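Local coordinates for protein alpha-ketoglutarate-dependent 2,4-dichlorophenoxyacetate dioxygenase (Bradyrhizobium diazoefficiens, PDB 5BKE) that probably acts as a 2-oxoglutarate-dependent dioxygenase of the TfdA family, degrading aryloxyalkanoate herbicides at a non-haem metal centre, at residues 117-125 against 193-201; 210-219 against 231-239. All coordinates share one frame; numbering follows the deposited sequence. Where two conformers were deposited one is given.

Contact 1: 117-125 against 193-201; sequences DSSFRPIPA and PVLQRLVRT. With MN (manganese (II) ion), chain N; OGA (N-oxalylglycine), chain O.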
loop_
_atom_site.group_PDB
_atom_site.type_symbol
_atom_site.label_atom_id
_atom_site.label_comp_id
_atom_site.label_asym_id
_atom_site.label_seq_id
_atom_site.Cartn_x
_atom_site.Cartn_y
_atom_site.Cartn_z
ATOM N N ASP C 117 16.279 -37.359 -12.694
ATOM C CA ASP C 117 16.859 -38.393 -13.561
ATOM C C ASP C 117 18.125 -37.896 -14.238
ATOM O O ASP C 117 18.187 -36.727 -14.693
ATOM C CB ASP C 117 15.886 -38.859 -14.654
ATOM C CG ASP C 117 14.727 -39.680 -14.124
ATOM O OD1 ASP C 117 14.863 -40.392 -13.107
ATOM O OD2 ASP C 117 13.659 -39.620 -14.770
ATOM N N SER C 118 19.106 -38.807 -14.289
ATOM C CA SER C 118 20.384 -38.580 -14.971
ATOM C C SER C 118 21.145 -37.347 -14.467
ATOM O O SER C 118 21.901 -36.719 -15.225
ATOM C CB SER C 118 20.184 -38.524 -16.491
ATOM O OG SER C 118 19.812 -39.789 -17.005
ATOM N N SER C 119 20.947 -36.995 -13.194
ATOM C CA SER C 119 21.670 -35.878 -12.594
ATOM C C SER C 119 23.175 -36.209 -12.447
ATOM O O SER C 119 24.006 -35.307 -12.258
ATOM C CB SER C 119 21.016 -35.436 -11.271
ATOM O OG SER C 119 21.198 -36.373 -10.227
ATOM N N PHE C 120 23.495 -37.507 -12.549
ATOM C CA PHE C 120 24.869 -38.047 -12.633
ATOM C C PHE C 120 25.537 -37.892 -14.013
ATOM O O PHE C 120 26.645 -38.385 -14.214
ATOM C CB PHE C 120 24.876 -39.535 -12.228
ATOM C CG PHE C 120 23.903 -40.376 -13.005
ATOM C CD1 PHE C 120 24.211 -40.826 -14.302
ATOM C CD2 PHE C 120 22.658 -40.711 -12.454
ATOM C CE1 PHE C 120 23.292 -41.586 -15.027
ATOM C CE2 PHE C 120 21.740 -41.484 -13.172
ATOM C CZ PHE C 120 22.056 -41.917 -14.459
ATOM N N ARG C 121 24.862 -37.237 -14.960
ATOM C CA ARG C 121 25.421 -36.960 -16.290
ATOM C C ARG C 121 25.807 -35.492 -16.436
ATOM O O ARG C 121 25.093 -34.623 -15.915
ATOM C CB ARG C 121 24.425 -37.300 -17.398
ATOM C CG ARG C 121 23.987 -38.746 -17.437
ATOM C CD ARG C 121 23.189 -39.011 -18.704
ATOM N NE ARG C 121 22.583 -40.338 -18.652
ATOM C CZ ARG C 121 23.212 -41.478 -18.936
ATOM N NH1 ARG C 121 24.495 -41.482 -19.306
ATOM N NH2 ARG C 121 22.549 -42.625 -18.841
ATOM N N PRO C 122 26.927 -35.203 -17.152
ATOM C CA PRO C 122 27.347 -33.806 -17.328
ATOM C C PRO C 122 26.261 -32.928 -17.975
ATOM O O PRO C 122 26.125 -31.752 -17.615
ATOM C CB PRO C 122 28.604 -33.913 -18.219
ATOM C CG PRO C 122 28.621 -35.314 -18.737
ATOM C CD PRO C 122 27.947 -36.133 -17.679
ATOM N N ILE C 123 25.505 -33.499 -18.911
ATOM C CA ILE C 123 24.291 -32.861 -19.420
ATOM C C ILE C 123 23.095 -33.698 -18.922
ATOM O O ILE C 123 22.833 -34.777 -19.459
ATOM C CB ILE C 123 24.302 -32.672 -20.963
ATOM C CG1 ILE C 123 25.522 -31.835 -21.409
ATOM C CG2 ILE C 123 23.029 -31.972 -21.407
ATOM C CD1 ILE C 123 25.780 -31.781 -22.908
ATOM N N PRO C 124 22.385 -33.220 -17.873
ATOM C CA PRO C 124 21.299 -34.037 -17.321
ATOM C C PRO C 124 20.043 -33.995 -18.190
ATOM O O PRO C 124 19.871 -33.064 -18.978
ATOM C CB PRO C 124 21.040 -33.390 -15.962
ATOM C CG PRO C 124 21.379 -31.942 -16.172
ATOM C CD PRO C 124 22.517 -31.928 -17.161
ATOM N N ALA C 125 19.181 -34.996 -18.028
ATOM C CA ALA C 125 17.951 -35.152 -18.812
ATOM C C ALA C 125 17.017 -33.933 -18.760
ATOM O O ALA C 125 16.988 -33.212 -17.770
ATOM C CB ALA C 125 17.206 -36.385 -18.348
ATOM N N PRO C 193 31.937 -39.203 -10.640
ATOM C CA PRO C 193 31.140 -38.035 -10.219
ATOM C C PRO C 193 31.209 -36.828 -11.162
ATOM O O PRO C 193 32.287 -36.514 -11.675
ATOM C CB PRO C 193 31.737 -37.678 -8.863
ATOM C CG PRO C 193 32.205 -38.982 -8.331
ATOM C CD PRO C 193 32.762 -39.704 -9.526
ATOM N N VAL C 194 30.054 -36.197 -11.399
ATOM C CA VAL C 194 29.952 -34.961 -12.178
ATOM C C VAL C 194 29.492 -33.783 -11.308
ATOM O O VAL C 194 28.877 -33.974 -10.245
ATOM C CB VAL C 194 29.040 -35.093 -13.432
ATOM C CG1 VAL C 194 29.473 -36.259 -14.315
ATOM C CG2 VAL C 194 27.570 -35.201 -13.050
ATOM N N LEU C 195 29.812 -32.576 -11.763
ATOM C CA LEU C 195 29.462 -31.347 -11.052
ATOM C C LEU C 195 28.141 -30.800 -11.564
ATOM O O LEU C 195 27.875 -30.844 -12.767
ATOM C CB LEU C 195 30.571 -30.286 -11.185
ATOM C CG LEU C 195 31.996 -30.602 -10.675
ATOM C CD1 LEU C 195 32.930 -29.418 -10.903
ATOM C CD2 LEU C 195 32.031 -31.039 -9.215
ATOM N N GLN C 196 27.303 -30.330 -10.638
ATOM C CA GLN C 196 26.047 -29.646 -10.957
ATOM C C GLN C 196 25.831 -28.537 -9.950
ATOM O O GLN C 196 26.143 -28.699 -8.767
ATOM C CB GLN C 196 24.823 -30.587 -10.913
ATOM C CG GLN C 196 24.909 -31.881 -11.726
ATOM C CD GLN C 196 24.603 -31.723 -13.215
ATOM O OE1 GLN C 196 24.322 -30.631 -13.707
ATOM N NE2 GLN C 196 24.649 -32.833 -13.936
ATOM N N ARG C 197 25.286 -27.420 -10.421
ATOM C CA ARG C 197 24.832 -26.329 -9.547
ATOM C C ARG C 197 23.731 -26.822 -8.609
ATOM O O ARG C 197 22.865 -27.598 -9.027
ATOM C CB ARG C 197 24.277 -25.172 -10.376
ATOM C CG ARG C 197 25.286 -24.432 -11.243
ATOM C CD ARG C 197 26.170 -23.483 -10.444
ATOM N NE ARG C 197 25.418 -22.444 -9.729
ATOM C CZ ARG C 197 25.021 -21.292 -10.262
ATOM N NH1 ARG C 197 25.287 -21.019 -11.529
ATOM N NH2 ARG C 197 24.346 -20.412 -9.527
ATOM N N LEU C 198 23.783 -26.373 -7.353
ATOM C CA LEU C 198 22.712 -26.606 -6.389
ATOM C C LEU C 198 21.486 -25.771 -6.738
ATOM O O LEU C 198 20.353 -26.190 -6.501
ATOM C CB LEU C 198 23.193 -26.299 -4.964
ATOM C CG LEU C 198 22.276 -26.551 -3.754
ATOM C CD1 LEU C 198 21.745 -27.981 -3.700
ATOM C CD2 LEU C 198 22.984 -26.201 -2.444
ATOM N N VAL C 199 21.721 -24.588 -7.300
ATOM C CA VAL C 199 20.643 -23.684 -7.700
ATOM C C VAL C 199 20.688 -23.499 -9.212
ATOM O O VAL C 199 21.709 -23.056 -9.769
ATOM C CB VAL C 199 20.730 -22.322 -6.974
ATOM C CG1 VAL C 199 19.594 -21.397 -7.414
ATOM C CG2 VAL C 199 20.700 -22.519 -5.463
ATOM N N ARG C 200 19.587 -23.849 -9.871
ATOM C CA ARG C 200 19.526 -23.769 -11.334
ATOM C C ARG C 200 18.446 -22.811 -11.819
ATOM O O ARG C 200 17.506 -22.500 -11.075
ATOM C CB ARG C 200 19.425 -25.165 -11.968
ATOM C CG ARG C 200 18.104 -25.896 -11.775
ATOM C CD ARG C 200 18.211 -27.367 -12.176
ATOM N NE ARG C 200 18.537 -27.583 -13.595
ATOM C CZ ARG C 200 18.650 -28.785 -14.169
ATOM N NH1 ARG C 200 18.452 -29.888 -13.456
ATOM N NH2 ARG C 200 18.946 -28.891 -15.463
ATOM N N THR C 201 18.606 -22.317 -13.046
ATOM C CA THR C 201 17.655 -21.372 -13.640
ATOM C C THR C 201 17.061 -21.964 -14.913
ATOM O O THR C 201 17.796 -22.342 -15.822
ATOM C CB THR C 201 18.320 -19.994 -13.895
ATOM O OG1 THR C 201 18.695 -19.410 -12.642
ATOM C CG2 THR C 201 17.371 -19.029 -14.606
HETATM MN MN MN N . 13.581 -41.586 -11.996
HETATM C C1 OGA O . 11.879 -43.235 -13.438
HETATM C C2 OGA O . 11.451 -43.463 -12.075
HETATM C C4 OGA O . 9.746 -44.472 -10.619
HETATM C C5 OGA O . 8.627 -45.451 -10.846
HETATM O O1 OGA O . 12.743 -42.345 -13.629
HETATM O O2 OGA O . 11.343 -43.899 -14.353
HETATM O "O2'" OGA O . 12.193 -43.100 -11.167
HETATM O O3 OGA O . 8.919 -46.528 -11.415
HETATM N N1 OGA O . 10.259 -44.017 -11.901
HETATM O O4 OGA O . 7.470 -45.142 -10.478
HETATM O O HOH W 1 26.273 -29.792 -15.627
HETATM O O HOH W 2 17.932 -32.147 -15.288
#

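Contact 2: 210-219 against 231-239; sequences LYLSSHAGKI and LRDLNEHAT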
loop_
_atom_site.group_PDB
_atom_site.type_symbol
_atom_site.label_atom_id
_atom_site.label_comp_id
_atom_site.label_asym_id
_atom_site.label_seq_id
_atom_site.Cartn_x
_atom_site.Cartn_y
_atom_site.Cartn_z
ATOM N N LEU C 210 15.820 -25.545 -6.695
ATOM C CA LEU C 210 16.776 -26.391 -5.998
ATOM C C LEU C 210 17.058 -27.630 -6.839
ATOM O O LEU C 210 16.144 -28.366 -7.194
ATOM C CB LEU C 210 16.226 -26.783 -4.619
ATOM C CG LEU C 210 16.118 -25.683 -3.548
ATOM C CD1 LEU C 210 15.284 -26.130 -2.343
ATOM C CD2 LEU C 210 17.504 -25.253 -3.094
ATOM N N TYR C 211 18.326 -27.849 -7.167
ATOM C CA TYR C 211 18.712 -29.017 -7.945
ATOM C C TYR C 211 19.121 -30.101 -6.974
ATOM O O TYR C 211 20.308 -30.329 -6.706
ATOM C CB TYR C 211 19.817 -28.698 -8.961
ATOM C CG TYR C 211 20.048 -29.786 -10.007
ATOM C CD1 TYR C 211 19.270 -30.964 -10.035
ATOM C CD2 TYR C 211 21.033 -29.630 -10.983
ATOM C CE1 TYR C 211 19.481 -31.946 -10.988
ATOM C CE2 TYR C 211 21.248 -30.603 -11.945
ATOM C CZ TYR C 211 20.470 -31.755 -11.949
ATOM O OH TYR C 211 20.683 -32.701 -12.926
ATOM N N LEU C 212 18.100 -30.751 -6.435
ATOM C CA LEU C 212 18.293 -31.782 -5.441
ATOM C C LEU C 212 18.158 -33.153 -6.090
ATOM O O LEU C 212 17.486 -33.298 -7.121
ATOM C CB LEU C 212 17.299 -31.597 -4.293
ATOM C CG LEU C 212 17.354 -30.263 -3.548
ATOM C CD1 LEU C 212 16.276 -30.231 -2.473
ATOM C CD2 LEU C 212 18.730 -30.001 -2.937
ATOM N N SER C 213 18.814 -34.143 -5.483
ATOM C CA SER C 213 18.894 -35.504 -6.028
ATOM C C SER C 213 19.648 -36.432 -5.093
ATOM O O SER C 213 20.655 -36.036 -4.477
ATOM C CB SER C 213 19.574 -35.505 -7.410
ATOM O OG SER C 213 19.421 -36.756 -8.060
ATOM N N SER C 214 19.161 -37.671 -5.000
ATOM C CA SER C 214 19.853 -38.747 -4.265
ATOM C C SER C 214 21.301 -38.977 -4.748
ATOM O O SER C 214 22.152 -39.411 -3.976
ATOM C CB SER C 214 19.067 -40.052 -4.369
ATOM O OG SER C 214 18.986 -40.470 -5.723
ATOM N N HIS C 215 21.565 -38.679 -6.015
ATOM C CA HIS C 215 22.908 -38.833 -6.595
ATOM C C HIS C 215 23.939 -37.836 -6.037
ATOM O O HIS C 215 25.131 -38.123 -6.033
ATOM C CB HIS C 215 22.852 -38.785 -8.121
ATOM C CG HIS C 215 21.809 -39.683 -8.718
ATOM N ND1 HIS C 215 21.704 -41.024 -8.403
ATOM C CD2 HIS C 215 20.833 -39.435 -9.625
ATOM C CE1 HIS C 215 20.702 -41.557 -9.083
ATOM N NE2 HIS C 215 20.159 -40.615 -9.832
ATOM N N ALA C 216 23.469 -36.690 -5.539
ATOM C CA ALA C 216 24.332 -35.684 -4.912
ATOM C C ALA C 216 24.794 -36.130 -3.520
ATOM O O ALA C 216 23.991 -36.234 -2.572
ATOM C CB ALA C 216 23.642 -34.327 -4.861
ATOM N N GLY C 217 26.094 -36.408 -3.414
ATOM C CA GLY C 217 26.671 -36.946 -2.193
ATOM C C GLY C 217 27.601 -36.020 -1.452
ATOM O O GLY C 217 27.999 -36.324 -0.331
ATOM N N LYS C 218 27.965 -34.900 -2.073
ATOM C CA LYS C 218 28.716 -33.848 -1.379
ATOM C C LYS C 218 28.567 -32.492 -2.066
ATOM O O LYS C 218 28.226 -32.416 -3.251
ATOM C CB LYS C 218 30.201 -34.228 -1.213
ATOM C CG LYS C 218 31.057 -34.078 -2.463
ATOM C CD LYS C 218 32.541 -34.280 -2.170
ATOM C CE LYS C 218 33.153 -33.109 -1.408
ATOM N NZ LYS C 218 34.555 -33.408 -1.009
ATOM N N ILE C 219 28.812 -31.435 -1.293
ATOM C CA ILE C 219 28.996 -30.089 -1.821
ATOM C C ILE C 219 30.506 -29.853 -1.942
ATOM O O ILE C 219 31.260 -30.101 -0.996
ATOM C CB ILE C 219 28.278 -29.024 -0.949
ATOM C CG1 ILE C 219 26.753 -29.224 -1.031
ATOM C CG2 ILE C 219 28.665 -27.612 -1.386
ATOM C CD1 ILE C 219 25.938 -28.550 0.060
ATOM N N LEU C 231 22.357 -30.592 2.513
ATOM C CA LEU C 231 21.561 -31.301 1.511
ATOM C C LEU C 231 20.366 -32.030 2.139
ATOM O O LEU C 231 19.257 -31.958 1.610
ATOM C CB LEU C 231 22.436 -32.251 0.662
ATOM C CG LEU C 231 23.536 -31.625 -0.220
ATOM C CD1 LEU C 231 24.394 -32.711 -0.850
ATOM C CD2 LEU C 231 22.988 -30.675 -1.289
ATOM N N ARG C 232 20.597 -32.701 3.269
ATOM C CA ARG C 232 19.512 -33.320 4.051
ATOM C C ARG C 232 18.412 -32.320 4.453
ATOM O O ARG C 232 17.224 -32.627 4.317
ATOM C CB ARG C 232 20.060 -34.012 5.299
ATOM C CG ARG C 232 20.536 -35.424 5.052
ATOM C CD ARG C 232 21.080 -36.058 6.322
ATOM N NE ARG C 232 21.405 -37.461 6.082
ATOM C CZ ARG C 232 20.601 -38.486 6.357
ATOM N NH1 ARG C 232 19.412 -38.288 6.923
ATOM N NH2 ARG C 232 20.999 -39.722 6.077
ATOM N N ASP C 233 18.827 -31.140 4.930
ATOM C CA ASP C 233 17.907 -30.070 5.344
ATOM C C ASP C 233 17.098 -29.544 4.179
ATOM O O ASP C 233 15.876 -29.397 4.284
ATOM C CB ASP C 233 18.664 -28.916 6.005
ATOM C CG ASP C 233 19.029 -29.199 7.448
ATOM O OD1 ASP C 233 18.434 -30.105 8.087
ATOM O OD2 ASP C 233 19.926 -28.494 7.957
ATOM N N LEU C 234 17.788 -29.285 3.070
ATOM C CA LEU C 234 17.148 -28.805 1.840
ATOM C C LEU C 234 16.183 -29.826 1.283
ATOM O O LEU C 234 15.092 -29.462 0.832
ATOM C CB LEU C 234 18.187 -28.414 0.784
ATOM C CG LEU C 234 19.108 -27.215 1.065
ATOM C CD1 LEU C 234 20.293 -27.239 0.103
ATOM C CD2 LEU C 234 18.385 -25.864 1.005
ATOM N N ASN C 235 16.587 -31.100 1.322
ATOM C CA ASN C 235 15.734 -32.219 0.902
ATOM C C ASN C 235 14.481 -32.373 1.772
ATOM O O ASN C 235 13.386 -32.588 1.254
ATOM C CB ASN C 235 16.543 -33.525 0.820
ATOM C CG ASN C 235 17.216 -33.702 -0.535
ATOM O OD1 ASN C 235 16.581 -34.128 -1.490
ATOM N ND2 ASN C 235 18.504 -33.366 -0.625
ATOM N N GLU C 236 14.640 -32.236 3.086
ATOM C CA GLU C 236 13.505 -32.281 4.004
ATOM C C GLU C 236 12.536 -31.117 3.736
ATOM O O GLU C 236 11.323 -31.318 3.713
ATOM C CB GLU C 236 13.981 -32.266 5.453
ATOM C CG GLU C 236 12.901 -32.598 6.487
ATOM C CD GLU C 236 13.334 -32.280 7.911
ATOM O OE1 GLU C 236 14.549 -32.372 8.215
ATOM O OE2 GLU C 236 12.459 -31.940 8.738
ATOM N N HIS C 237 13.095 -29.923 3.518
ATOM C CA HIS C 237 12.324 -28.717 3.199
ATOM C C HIS C 237 11.519 -28.878 1.907
ATOM O O HIS C 237 10.335 -28.534 1.856
ATOM C CB HIS C 237 13.248 -27.497 3.102
ATOM C CG HIS C 237 12.594 -26.301 2.484
ATOM N ND1 HIS C 237 11.738 -25.478 3.183
ATOM C CD2 HIS C 237 12.635 -25.817 1.219
ATOM C CE1 HIS C 237 11.290 -24.529 2.379
ATOM N NE2 HIS C 237 11.815 -24.713 1.181
ATOM N N ALA C 238 12.172 -29.419 0.884
ATOM C CA ALA C 238 11.625 -29.498 -0.469
ATOM C C ALA C 238 10.621 -30.615 -0.675
ATOM O O ALA C 238 9.898 -30.607 -1.668
ATOM C CB ALA C 238 12.760 -29.635 -1.474
ATOM N N THR C 239 10.595 -31.579 0.244
ATOM C CA THR C 239 9.721 -32.762 0.123
ATOM C C THR C 239 8.579 -32.797 1.155
ATOM O O THR C 239 7.895 -33.824 1.311
ATOM C CB THR C 239 10.521 -34.084 0.152
ATOM O OG1 THR C 239 11.238 -34.196 1.390
ATOM C CG2 THR C 239 11.503 -34.130 -1.015
HETATM O O HOH W 3 20.270 -33.465 -3.029
#

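Contact 1: 117-125 against 193-201
The loop that carries the metal ligand Asp117 meets strand 194-201 through Gln196 and Val194. Gln196 is the polar anchor. Its side chain bends at chi2 (-81°), which brings the amide against the type I turn Ser118-Arg121. Gln196 NE2 donates to Ser119 O at 3.1 Å; the bond is bent, and the donor stands above the carbonyl plane. The same Gln196 NE2 lies 2.7 Å from Arg121 O. A water bridges Gln196 OE1 and Pro122 O, and OE1 is also hydrogen-bonded to Thr288 OG1. With an alanine in place of Gln196, Ser119 O would probably lose this donor, and Thr288 and the bridging water would lose their shared partner.

Val194 adds the apolar part. Val194 CG2 sits 3.5 Å from Phe120 C, against the backbone of the turn. Val194 CG1 meets Pro122 CD at 3.7 Å, the two side chains crossing at about a right angle. Farther along, Pro124 CG lies 4.0 Å from Arg200 NH2, and a second water joins Arg200 NH1 to Ala125 O.

At the start of segment 117-125, Asp117 OD1 binds manganese at 2.1 Å. OD2 is hydrogen-bonded to Ser128, which would help fix the carboxylate. His115 and His264 complete the protein ligands, and N-oxalylglycine chelates the ion through O1 and O2'. This is the facial triad of two histidines and one carboxylate typical of 2-oxoglutarate-dependent dioxygenases.

Contact 2: 210-219 against 231-239
Strand 216-219 and helix 231-238 run at 126° to each other, with their axes 10.9 Å apart at closest approach. The loop before the strand comes nearer the helix: the CA atoms of Leu212 and Asn235 are 6.9 Å apart. Leu212 has CG anti to its carbonyl carbon (chi1 -59°) and an extended chi2, which carries both methyls onto the helix. Leu212 CD1 rests 3.7 Å from Ala238 CB and also touches Leu234 O, while Leu212 CD2 faces Leu234 CB. Leu210 CD2 extends this apolar patch, meeting Leu234 CD2 at 4.2 Å. Ile219 and Leu231 slide past each other in opposite directions, Ile219 CD1 lying 3.9 Å from Leu231 CD2.

The helix thus packs on both outermost strands of the four-stranded antiparallel sheet within this chain, 208-210 through Leu210 and 216-219, and on the loop between them. Leu231 and Leu234 also reach Leu198 in that sheet.

Asn235 ND2 donates to Leu231 O at 2.7 Å, and Asn235 N reaches that oxygen from the opposite face of the carbonyl. A water links ND2 to the loop at Ser213 N. Asp233 and Glu236 form salt bridges with Arg267 and Arg265 of the second subunit.

In the fold
Contact 1 closes before contact 2 opens along the chain, and their centres lie about 13 Å apart. Both reach the four-stranded antiparallel sheet: contact 1 uses strand 194-201, and contact 2 the two outermost strands, 208-210 and 216-219. The loop 211-215 joins them directly. Leu198 O and Tyr211 N are 2.7 Å apart, a probable hydrogen bond, and Ser119 OG lies 2.8 Å from Ser213 OG. Tyr211 also forms a cation-pi contact with Arg200. Contact 1 ties this sheet to the metal-site loop, whereas contact 2 covers it with helix 224-238. The sheet thus lies between the metal-site loop and this helix, whose outer residues meet a second subunit.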